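Local coordinates for xylose isomerase domain protein TIM barrel (Planctomyces limnophilus, PDB 3TVA) that binds a magnesium ion within a TIM barrel and is probably an isomerase, at residues I65-I70 against V114-I119; A154-T159 against Y206-H211; E162-L167 against L200-R205. All blocks are in the same frame, centred on the assembly; numbering follows the deposited sequence.

Contact 1 (I65-I70 against V114-I119)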
loop_
_atom_site.group_PDB
_atom_site.type_symbol
_atom_site.label_atom_id
_atom_site.label_comp_id
_atom_site.label_asym_id
_atom_site.label_seq_id
_atom_site.Cartn_x
_atom_site.Cartn_y
_atom_site.Cartn_z
ATOM N N ILE A 65 9.752 9.780 14.108
ATOM C CA ILE A 65 9.025 9.250 12.965
ATOM C C ILE A 65 7.617 8.792 13.329
ATOM O O ILE A 65 7.426 8.020 14.278
ATOM C CB ILE A 65 9.789 8.071 12.318
ATOM C CG1 ILE A 65 11.041 8.574 11.594
ATOM C CG2 ILE A 65 8.877 7.290 11.379
ATOM C CD1 ILE A 65 11.945 7.460 11.087
ATOM N N GLN A 66 6.646 9.243 12.539
ATOM C CA GLN A 66 5.255 8.830 12.704
ATOM C C GLN A 66 4.897 7.676 11.755
ATOM O O GLN A 66 5.177 7.736 10.560
ATOM C CB GLN A 66 4.329 10.033 12.462
ATOM C CG GLN A 66 2.845 9.751 12.661
ATOM C CD GLN A 66 1.949 10.872 12.095
ATOM O OE1 GLN A 66 2.437 11.910 11.626
ATOM N NE2 GLN A 66 0.637 10.651 12.130
ATOM N N VAL A 67 4.266 6.634 12.293
ATOM C CA VAL A 67 3.855 5.470 11.509
ATOM C C VAL A 67 2.412 5.653 11.058
ATOM O O VAL A 67 1.515 5.744 11.882
ATOM C CB VAL A 67 3.933 4.188 12.365
ATOM C CG1 VAL A 67 3.531 2.956 11.534
ATOM C CG2 VAL A 67 5.334 4.033 12.961
ATOM N N THR A 68 2.222 5.837 9.757
ATOM C CA THR A 68 0.909 6.102 9.170
ATOM C C THR A 68 0.033 4.889 8.806
ATOM O O THR A 68 -1.178 4.939 8.930
ATOM C CB THR A 68 1.025 7.095 8.006
ATOM O OG1 THR A 68 1.833 6.521 6.975
ATOM C CG2 THR A 68 1.686 8.400 8.500
ATOM N N VAL A 69 0.652 3.821 8.316
ATOM C CA VAL A 69 -0.070 2.609 7.950
ATOM C C VAL A 69 0.823 1.404 8.241
ATOM O O VAL A 69 2.039 1.454 8.031
ATOM C CB VAL A 69 -0.443 2.555 6.425
ATOM C CG1 VAL A 69 -1.284 1.323 6.130
ATOM C CG2 VAL A 69 -1.181 3.826 5.933
ATOM N N ILE A 70 0.226 0.320 8.733
ATOM C CA ILE A 70 0.949 -0.940 8.849
ATOM C C ILE A 70 0.379 -1.966 7.863
ATOM O O ILE A 70 -0.810 -2.261 7.886
ATOM C CB ILE A 70 0.938 -1.474 10.307
ATOM C CG1 ILE A 70 1.767 -0.519 11.187
ATOM C CG2 ILE A 70 1.484 -2.905 10.338
ATOM C CD1 ILE A 70 1.689 -0.770 12.676
ATOM N N VAL A 114 0.882 -0.102 18.726
ATOM C CA VAL A 114 1.826 0.863 18.177
ATOM C C VAL A 114 1.237 2.276 18.160
ATOM O O VAL A 114 1.973 3.257 18.273
ATOM C CB VAL A 114 2.289 0.432 16.747
ATOM C CG1 VAL A 114 2.973 1.564 16.009
ATOM C CG2 VAL A 114 3.229 -0.773 16.847
ATOM N N GLY A 115 -0.085 2.378 18.042
ATOM C CA GLY A 115 -0.738 3.675 17.966
ATOM C C GLY A 115 -0.974 4.131 16.533
ATOM O O GLY A 115 -1.194 5.313 16.273
ATOM N N CYS A 116 -0.928 3.191 15.593
ATOM C CA CYS A 116 -1.134 3.502 14.180
ATOM C C CYS A 116 -2.605 3.312 13.780
ATOM O O CYS A 116 -3.168 2.234 13.977
ATOM C CB CYS A 116 -0.247 2.599 13.326
ATOM S SG CYS A 116 -0.466 2.821 11.565
ATOM N N PRO A 117 -3.231 4.368 13.226
ATOM C CA PRO A 117 -4.658 4.479 12.865
ATOM C C PRO A 117 -5.101 3.605 11.684
ATOM O O PRO A 117 -6.298 3.548 11.376
ATOM C CB PRO A 117 -4.841 5.981 12.574
ATOM C CG PRO A 117 -3.508 6.399 12.047
ATOM C CD PRO A 117 -2.481 5.577 12.830
ATOM N N ALA A 118 -4.156 3.021 10.954
ATOM C CA ALA A 118 -4.537 2.327 9.735
ATOM C C ALA A 118 -3.708 1.089 9.439
ATOM O O ALA A 118 -2.510 1.033 9.730
ATOM C CB ALA A 118 -4.484 3.303 8.541
ATOM N N ILE A 119 -4.361 0.094 8.847
ATOM C CA ILE A 119 -3.659 -1.067 8.323
ATOM C C ILE A 119 -3.943 -1.191 6.832
ATOM O O ILE A 119 -4.947 -0.672 6.337
ATOM C CB ILE A 119 -4.059 -2.380 9.045
ATOM C CG1 ILE A 119 -5.559 -2.633 8.925
ATOM C CG2 ILE A 119 -3.603 -2.360 10.516
ATOM C CD1 ILE A 119 -6.020 -3.832 9.761
#
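Two neighbouring parallel strands of the TIM barrel, 66-71 and 118-121, begin to pair here. Ile70 N donates to Ala118 O at 3.0 Å, nearly straight (163°) but from above the carbonyl plane, and Ile119 CA sits 3.1 Å from Ile70 O in a CA-H...O contact. Before this, strand 66-71 faces the loop Gly115-Pro117 rather than a partner strand. Thr68 drops out of extended geometry (psi -37°), and its carbonyl turns to the other segment, Thr68 O reaching Ala118 CB at 3.7 Å. Cys116 packs against this part of the strand: with SG anti to its backbone N, the sulfur lies 3.5 Å from Thr68 O and 4.0 Å from Val67 CG1. The approach to strand 118-121 is a Schellman motif ending helix 97-114, in which Gly115 takes positive phi as the C-prime residue and Cys116 N bonds to Ala111 O. Val114, at the end of the helix, and Cys116, just past the turn, both pack on Ile70, whose CD1 meets Cys116 CB at 3.9 Å and Val114 CG1 at 4.3 Å. Ile70 and Ile119 share the outer face of the sheet, under helix 97-114. Val69 and Ala118 meet inside the barrel, CG2 to CB, where both also touch His156.

Contact 2 (A154-T159 against Y206-H211). With MG (magnesium ion), chain C.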
loop_
_atom_site.group_PDB
_atom_site.type_symbol
_atom_site.label_atom_id
_atom_site.label_comp_id
_atom_site.label_asym_id
_atom_site.label_seq_id
_atom_site.Cartn_x
_atom_site.Cartn_y
_atom_site.Cartn_z
ATOM N N ALA A 154 -8.774 2.179 10.354
ATOM C CA ALA A 154 -9.262 2.036 8.990
ATOM C C ALA A 154 -8.441 0.954 8.277
ATOM O O ALA A 154 -7.280 0.705 8.628
ATOM C CB ALA A 154 -9.122 3.388 8.235
ATOM N N VAL A 155 -9.063 0.289 7.306
ATOM C CA VAL A 155 -8.359 -0.630 6.408
ATOM C C VAL A 155 -8.225 0.013 5.018
ATOM O O VAL A 155 -9.218 0.463 4.432
ATOM C CB VAL A 155 -9.114 -1.958 6.269
ATOM C CG1 VAL A 155 -8.399 -2.880 5.290
ATOM C CG2 VAL A 155 -9.269 -2.625 7.641
ATOM N N HIS A 156 -6.996 0.071 4.509
ATOM C CA HIS A 156 -6.715 0.666 3.201
ATOM C C HIS A 156 -6.374 -0.435 2.194
ATOM O O HIS A 156 -5.346 -1.124 2.333
ATOM C CB HIS A 156 -5.523 1.631 3.300
ATOM C CG HIS A 156 -5.736 2.791 4.227
ATOM N ND1 HIS A 156 -4.785 3.780 4.404
ATOM C CD2 HIS A 156 -6.778 3.130 5.023
ATOM C CE1 HIS A 156 -5.229 4.666 5.279
ATOM N NE2 HIS A 156 -6.438 4.295 5.670
ATOM N N LEU A 157 -7.224 -0.611 1.186
ATOM C CA LEU A 157 -6.961 -1.607 0.145
ATOM C C LEU A 157 -5.888 -1.095 -0.785
ATOM O O LEU A 157 -5.987 0.004 -1.330
ATOM C CB LEU A 157 -8.226 -1.908 -0.672
ATOM C CG LEU A 157 -9.392 -2.464 0.134
ATOM C CD1 LEU A 157 -10.665 -2.630 -0.717
ATOM C CD2 LEU A 157 -8.982 -3.796 0.774
ATOM N N GLU A 158 -4.848 -1.889 -0.962
ATOM C CA GLU A 158 -3.793 -1.557 -1.896
ATOM C C GLU A 158 -4.299 -1.754 -3.337
ATOM O O GLU A 158 -5.018 -2.710 -3.609
ATOM C CB GLU A 158 -2.606 -2.459 -1.606
ATOM C CG GLU A 158 -1.564 -2.437 -2.656
ATOM C CD GLU A 158 -0.722 -1.183 -2.617
ATOM O OE1 GLU A 158 -0.903 -0.301 -1.752
ATOM O OE2 GLU A 158 0.128 -1.095 -3.492
ATOM N N THR A 159 -3.951 -0.841 -4.243
ATOM C CA THR A 159 -4.351 -0.956 -5.648
ATOM C C THR A 159 -3.891 -2.268 -6.261
ATOM O O THR A 159 -2.691 -2.573 -6.272
ATOM C CB THR A 159 -3.685 0.117 -6.526
ATOM O OG1 THR A 159 -3.924 1.409 -5.986
ATOM C CG2 THR A 159 -4.249 0.053 -7.915
ATOM N N TYR A 206 -12.511 7.552 -1.903
ATOM C CA TYR A 206 -12.016 6.500 -1.010
ATOM C C TYR A 206 -10.513 6.525 -0.715
ATOM O O TYR A 206 -10.035 5.687 0.042
ATOM C CB TYR A 206 -12.423 5.105 -1.531
ATOM C CG TYR A 206 -13.902 4.974 -1.777
ATOM C CD1 TYR A 206 -14.810 5.103 -0.724
ATOM C CD2 TYR A 206 -14.405 4.713 -3.059
ATOM C CE1 TYR A 206 -16.180 4.981 -0.929
ATOM C CE2 TYR A 206 -15.800 4.573 -3.277
ATOM C CZ TYR A 206 -16.670 4.722 -2.201
ATOM O OH TYR A 206 -18.028 4.614 -2.385
ATOM N N VAL A 207 -9.756 7.448 -1.311
ATOM C CA VAL A 207 -8.299 7.411 -1.146
ATOM C C VAL A 207 -7.939 7.919 0.247
ATOM O O VAL A 207 -8.303 9.041 0.604
ATOM C CB VAL A 207 -7.612 8.312 -2.188
ATOM C CG1 VAL A 207 -6.123 8.471 -1.868
ATOM C CG2 VAL A 207 -7.808 7.745 -3.590
ATOM N N ARG A 208 -7.318 7.070 1.068
ATOM C CA ARG A 208 -6.844 7.506 2.381
ATOM C C ARG A 208 -5.326 7.599 2.570
ATOM O O ARG A 208 -4.860 8.178 3.549
ATOM C CB ARG A 208 -7.411 6.570 3.459
ATOM C CG ARG A 208 -8.900 6.325 3.360
ATOM C CD ARG A 208 -9.736 7.244 4.263
ATOM N NE ARG A 208 -11.063 6.658 4.415
ATOM C CZ ARG A 208 -11.519 6.072 5.522
ATOM N NH1 ARG A 208 -10.783 6.041 6.642
ATOM N NH2 ARG A 208 -12.734 5.541 5.510
ATOM N N SER A 209 -4.563 7.014 1.652
ATOM C CA SER A 209 -3.102 7.033 1.736
ATOM C C SER A 209 -2.578 6.689 0.363
ATOM O O SER A 209 -3.325 6.186 -0.467
ATOM C CB SER A 209 -2.548 6.076 2.810
ATOM O OG SER A 209 -2.898 4.731 2.533
ATOM N N ILE A 210 -1.312 6.961 0.088
ATOM C CA ILE A 210 -0.817 6.682 -1.258
ATOM C C ILE A 210 0.613 6.183 -1.251
ATOM O O ILE A 210 1.357 6.417 -0.304
ATOM C CB ILE A 210 -0.864 7.932 -2.175
ATOM C CG1 ILE A 210 0.125 8.977 -1.685
ATOM C CG2 ILE A 210 -2.292 8.546 -2.257
ATOM C CD1 ILE A 210 1.016 9.497 -2.772
ATOM N N HIS A 211 0.986 5.497 -2.328
ATOM C CA HIS A 211 2.372 5.179 -2.591
ATOM C C HIS A 211 2.857 5.939 -3.817
ATOM O O HIS A 211 2.129 6.082 -4.808
ATOM C CB HIS A 211 2.548 3.665 -2.749
ATOM C CG HIS A 211 2.401 2.923 -1.457
ATOM N ND1 HIS A 211 2.223 1.561 -1.386
ATOM C CD2 HIS A 211 2.395 3.366 -0.175
ATOM C CE1 HIS A 211 2.103 1.190 -0.125
ATOM N NE2 HIS A 211 2.209 2.267 0.634
HETATM MG MG MG C . 2.338 -0.129 -3.172
HETATM O O HOH W 1 -7.800 6.198 7.201
#
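Ser209 OG is held by two hydrogen bonds, one from His156 ND1 across the barrel interior and one with Asn182 OD1 on the intervening strand 179-183. The bond from His156 ND1 to Ser209 OG is short (2.8 Å) but bent (144°), the hydroxyl lying out of the ring plane. Ser209 places OG between its backbone N and carbonyl carbon, which turns the hydroxyl to the histidine. Over one face of the same ring sits Arg208 CB, 3.6 Å from the centroid and offset toward the rim, in a CH-pi contact. At the other nitrogen, a water in the ring plane bonds to His156 NE2 at 2.8 Å and accepts from Arg208 NH1 at 3.0 Å. The imidazole is thus fixed in rotation through both nitrogens and one face. An alanine here would remove the ring, with its bond to Ser209 OG, its face under Arg208 CB and its end of the water bridge, and would probably leave Ser209 and Arg208 less firmly placed. Farther along the strands, Glu158 OE2 (2.4 Å) and His211 ND1 (2.5 Å) bind the magnesium ion, with Asp184 and Glu259 completing its protein ligands. Glu158 bends at chi2, so that its carboxylate swings to the metal; the Glu158 and His211 side chains cross at about a right angle, carboxylate and ring planes 42° apart. Second-shell bonds steady both groups: Asn182 ND2 with Glu158 OE1, and Gln39 OE1 with His211 NE2. Strands 154-158 and 207-211 approach to 7.8 Å between axes at 53°, each paired with strand 179-183 between them; Val69 of strand 66-71 packs on both His156 and Ser209, while Leu157 and Ile210 face outward onto helices 164-174 and 240-249.

Contact 3 (E162-L167 against L200-R205)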
loop_
_atom_site.group_PDB
_atom_site.type_symbol
_atom_site.label_atom_id
_atom_site.label_comp_id
_atom_site.label_asym_id
_atom_site.label_seq_id
_atom_site.Cartn_x
_atom_site.Cartn_y
_atom_site.Cartn_z
ATOM N N GLU A 162 -7.678 -5.155 -10.208
ATOM C CA GLU A 162 -9.041 -4.770 -10.558
ATOM C C GLU A 162 -9.036 -3.466 -11.328
ATOM O O GLU A 162 -8.261 -2.555 -11.037
ATOM C CB GLU A 162 -9.927 -4.567 -9.316
ATOM C CG GLU A 162 -10.092 -5.785 -8.471
ATOM C CD GLU A 162 -8.807 -6.148 -7.768
ATOM O OE1 GLU A 162 -8.385 -7.324 -7.876
ATOM O OE2 GLU A 162 -8.212 -5.236 -7.144
ATOM N N SER A 163 -9.944 -3.364 -12.278
ATOM C CA SER A 163 -10.248 -2.078 -12.876
ATOM C C SER A 163 -10.835 -1.177 -11.778
ATOM O O SER A 163 -11.332 -1.666 -10.758
ATOM C CB SER A 163 -11.275 -2.277 -13.974
ATOM O OG SER A 163 -12.524 -2.581 -13.385
ATOM N N ALA A 164 -10.748 0.138 -11.960
ATOM C CA ALA A 164 -11.314 1.068 -10.982
ATOM C C ALA A 164 -12.815 0.819 -10.775
ATOM O O ALA A 164 -13.311 0.905 -9.659
ATOM C CB ALA A 164 -11.052 2.533 -11.399
ATOM N N ASP A 165 -13.530 0.491 -11.849
ATOM C CA ASP A 165 -14.962 0.216 -11.749
ATOM C C ASP A 165 -15.280 -0.988 -10.828
ATOM O O ASP A 165 -16.199 -0.919 -10.003
ATOM C CB ASP A 165 -15.572 -0.010 -13.143
ATOM C CG ASP A 165 -15.693 1.290 -13.962
ATOM O OD1 ASP A 165 -15.689 2.399 -13.378
ATOM O OD2 ASP A 165 -15.799 1.197 -15.203
ATOM N N HIS A 166 -14.511 -2.070 -10.976
ATOM C CA HIS A 166 -14.698 -3.304 -10.201
ATOM C C HIS A 166 -14.388 -3.030 -8.729
ATOM O O HIS A 166 -15.109 -3.468 -7.836
ATOM C CB HIS A 166 -13.766 -4.395 -10.757
ATOM C CG HIS A 166 -14.063 -5.789 -10.279
ATOM N ND1 HIS A 166 -15.265 -6.158 -9.713
ATOM C CD2 HIS A 166 -13.303 -6.912 -10.304
ATOM C CE1 HIS A 166 -15.230 -7.445 -9.406
ATOM N NE2 HIS A 166 -14.049 -7.922 -9.748
ATOM N N LEU A 167 -13.313 -2.286 -8.487
ATOM C CA LEU A 167 -12.918 -1.906 -7.135
ATOM C C LEU A 167 -13.992 -1.050 -6.447
ATOM O O LEU A 167 -14.313 -1.252 -5.277
ATOM C CB LEU A 167 -11.599 -1.137 -7.168
ATOM C CG LEU A 167 -11.109 -0.588 -5.822
ATOM C CD1 LEU A 167 -10.872 -1.704 -4.811
ATOM C CD2 LEU A 167 -9.836 0.224 -6.023
ATOM N N LEU A 200 -7.433 7.004 -10.455
ATOM C CA LEU A 200 -7.382 7.868 -9.282
ATOM C C LEU A 200 -8.574 8.824 -9.215
ATOM O O LEU A 200 -9.172 8.988 -8.153
ATOM C CB LEU A 200 -6.088 8.681 -9.283
ATOM C CG LEU A 200 -5.973 9.717 -8.163
ATOM C CD1 LEU A 200 -6.006 9.042 -6.778
ATOM C CD2 LEU A 200 -4.695 10.543 -8.347
ATOM N N ARG A 201 -8.903 9.474 -10.336
ATOM C CA ARG A 201 -10.063 10.358 -10.375
ATOM C C ARG A 201 -11.338 9.599 -10.021
ATOM O O ARG A 201 -12.187 10.108 -9.306
ATOM C CB ARG A 201 -10.244 10.989 -11.750
ATOM C CG ARG A 201 -9.179 12.009 -12.146
ATOM C CD ARG A 201 -9.613 12.737 -13.414
ATOM N NE ARG A 201 -8.796 13.925 -13.606
ATOM C CZ ARG A 201 -9.055 15.095 -13.039
ATOM N NH1 ARG A 201 -10.129 15.238 -12.280
ATOM N NH2 ARG A 201 -8.245 16.117 -13.242
ATOM N N LYS A 202 -11.480 8.383 -10.540
ATOM C CA LYS A 202 -12.695 7.611 -10.313
ATOM C C LYS A 202 -12.856 7.215 -8.848
ATOM O O LYS A 202 -13.974 7.174 -8.337
ATOM C CB LYS A 202 -12.697 6.347 -11.175
ATOM C CG LYS A 202 -13.153 6.563 -12.603
ATOM C CD LYS A 202 -13.091 5.255 -13.381
ATOM C CE LYS A 202 -13.792 5.358 -14.725
ATOM N NZ LYS A 202 -13.599 4.121 -15.543
ATOM N N VAL A 203 -11.749 6.872 -8.192
ATOM C CA VAL A 203 -11.807 6.357 -6.817
ATOM C C VAL A 203 -11.561 7.397 -5.725
ATOM O O VAL A 203 -11.423 7.038 -4.552
ATOM C CB VAL A 203 -10.938 5.093 -6.605
ATOM C CG1 VAL A 203 -11.335 4.017 -7.618
ATOM C CG2 VAL A 203 -9.437 5.421 -6.682
ATOM N N ALA A 204 -11.464 8.662 -6.132
ATOM C CA ALA A 204 -10.960 9.744 -5.288
ATOM C C ALA A 204 -11.544 9.767 -3.868
ATOM O O ALA A 204 -10.805 9.946 -2.900
ATOM C CB ALA A 204 -11.214 11.102 -5.981
ATOM N N ARG A 205 -12.856 9.571 -3.741
ATOM C CA ARG A 205 -13.509 9.725 -2.436
ATOM C C ARG A 205 -13.088 8.660 -1.422
ATOM O O ARG A 205 -13.314 8.827 -0.217
ATOM C CB ARG A 205 -15.041 9.774 -2.569
ATOM C CG ARG A 205 -15.692 8.458 -3.030
ATOM C CD ARG A 205 -17.158 8.714 -3.392
ATOM N NE ARG A 205 -17.844 7.537 -3.944
ATOM C CZ ARG A 205 -17.814 7.202 -5.232
ATOM N NH1 ARG A 205 -17.102 7.937 -6.090
ATOM N NH2 ARG A 205 -18.478 6.136 -5.666
HETATM O O HOH W 2 -12.596 1.231 -14.775
#
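The start of helix 164-174 lies beside the C-terminal part of helix 196-203, the backbones coming closest where Ala164 CA and Lys202 CA are 6.7 Å apart. The small Ala164 side chain is consistent with so close an approach: its CB meets Lys202 CD at 3.9 Å and Val203 CG1 at 4.1 Å, sitting at once against an aliphatic chain and a branched one. Val203 sets CG1 anti to its carbonyl carbon (chi1 -55°), and this branch extends the apolar patch to Leu167, touching its CD2 more loosely at 4.4 Å. Both Leu167 and Val203 also rest on Ile181 of strand 179-183, so the patch continues down to the barrel wall in the two-layer manner of a TIM barrel, with helices packed outside the strands. Ser163 is the N-cap of helix 164-174; its OG accepts from His166 N at 3.2 Å. On the solvent side of the patch, Lys202 runs extended beyond CG, carrying its ammonium past Ala164 to Asp165. The two side chains cross obliquely, and Lys202 NZ forms a salt bridge with Asp165 OD1, its hydrogen bond weak at 3.5 Å. A water joins the same partners by another route, accepting from Lys202 NZ and from Asp165 N, each at 3.2 Å; the second of these is a backbone N-H in the first turn of the helix. The carboxylate of Asp165 stands close to this amino end, whose dipole is likely to favour its negative charge, as is the nearby ammonium. With Asp165 and Lys202 both exposed and their pairing long and shared with water, the ion pair is likely to add little beyond the apolar packing beside it.

Contacts 1 and 2 are joined through the sheet: strands 118-121 and 154-158 are neighbours, with Ile119 N and Ala154 O 3.0 Å apart, Ile119 O and His156 N 2.8 Å apart, both probable hydrogen bonds. Contact 2 holds two of the four protein ligands of the magnesium ion; contact 1 stays back from it, the side chain of Val69 lying about 10 Å from the metal. Contact 3 is on the outer helical layer, its Leu167 side chain about 13 Å from the ion, yet it backs contact 2 through Leu200 CD1 on Val207 CG2 at 3.9 Å. Contacts 1 and 3 do not touch, their centres being 24 Å apart.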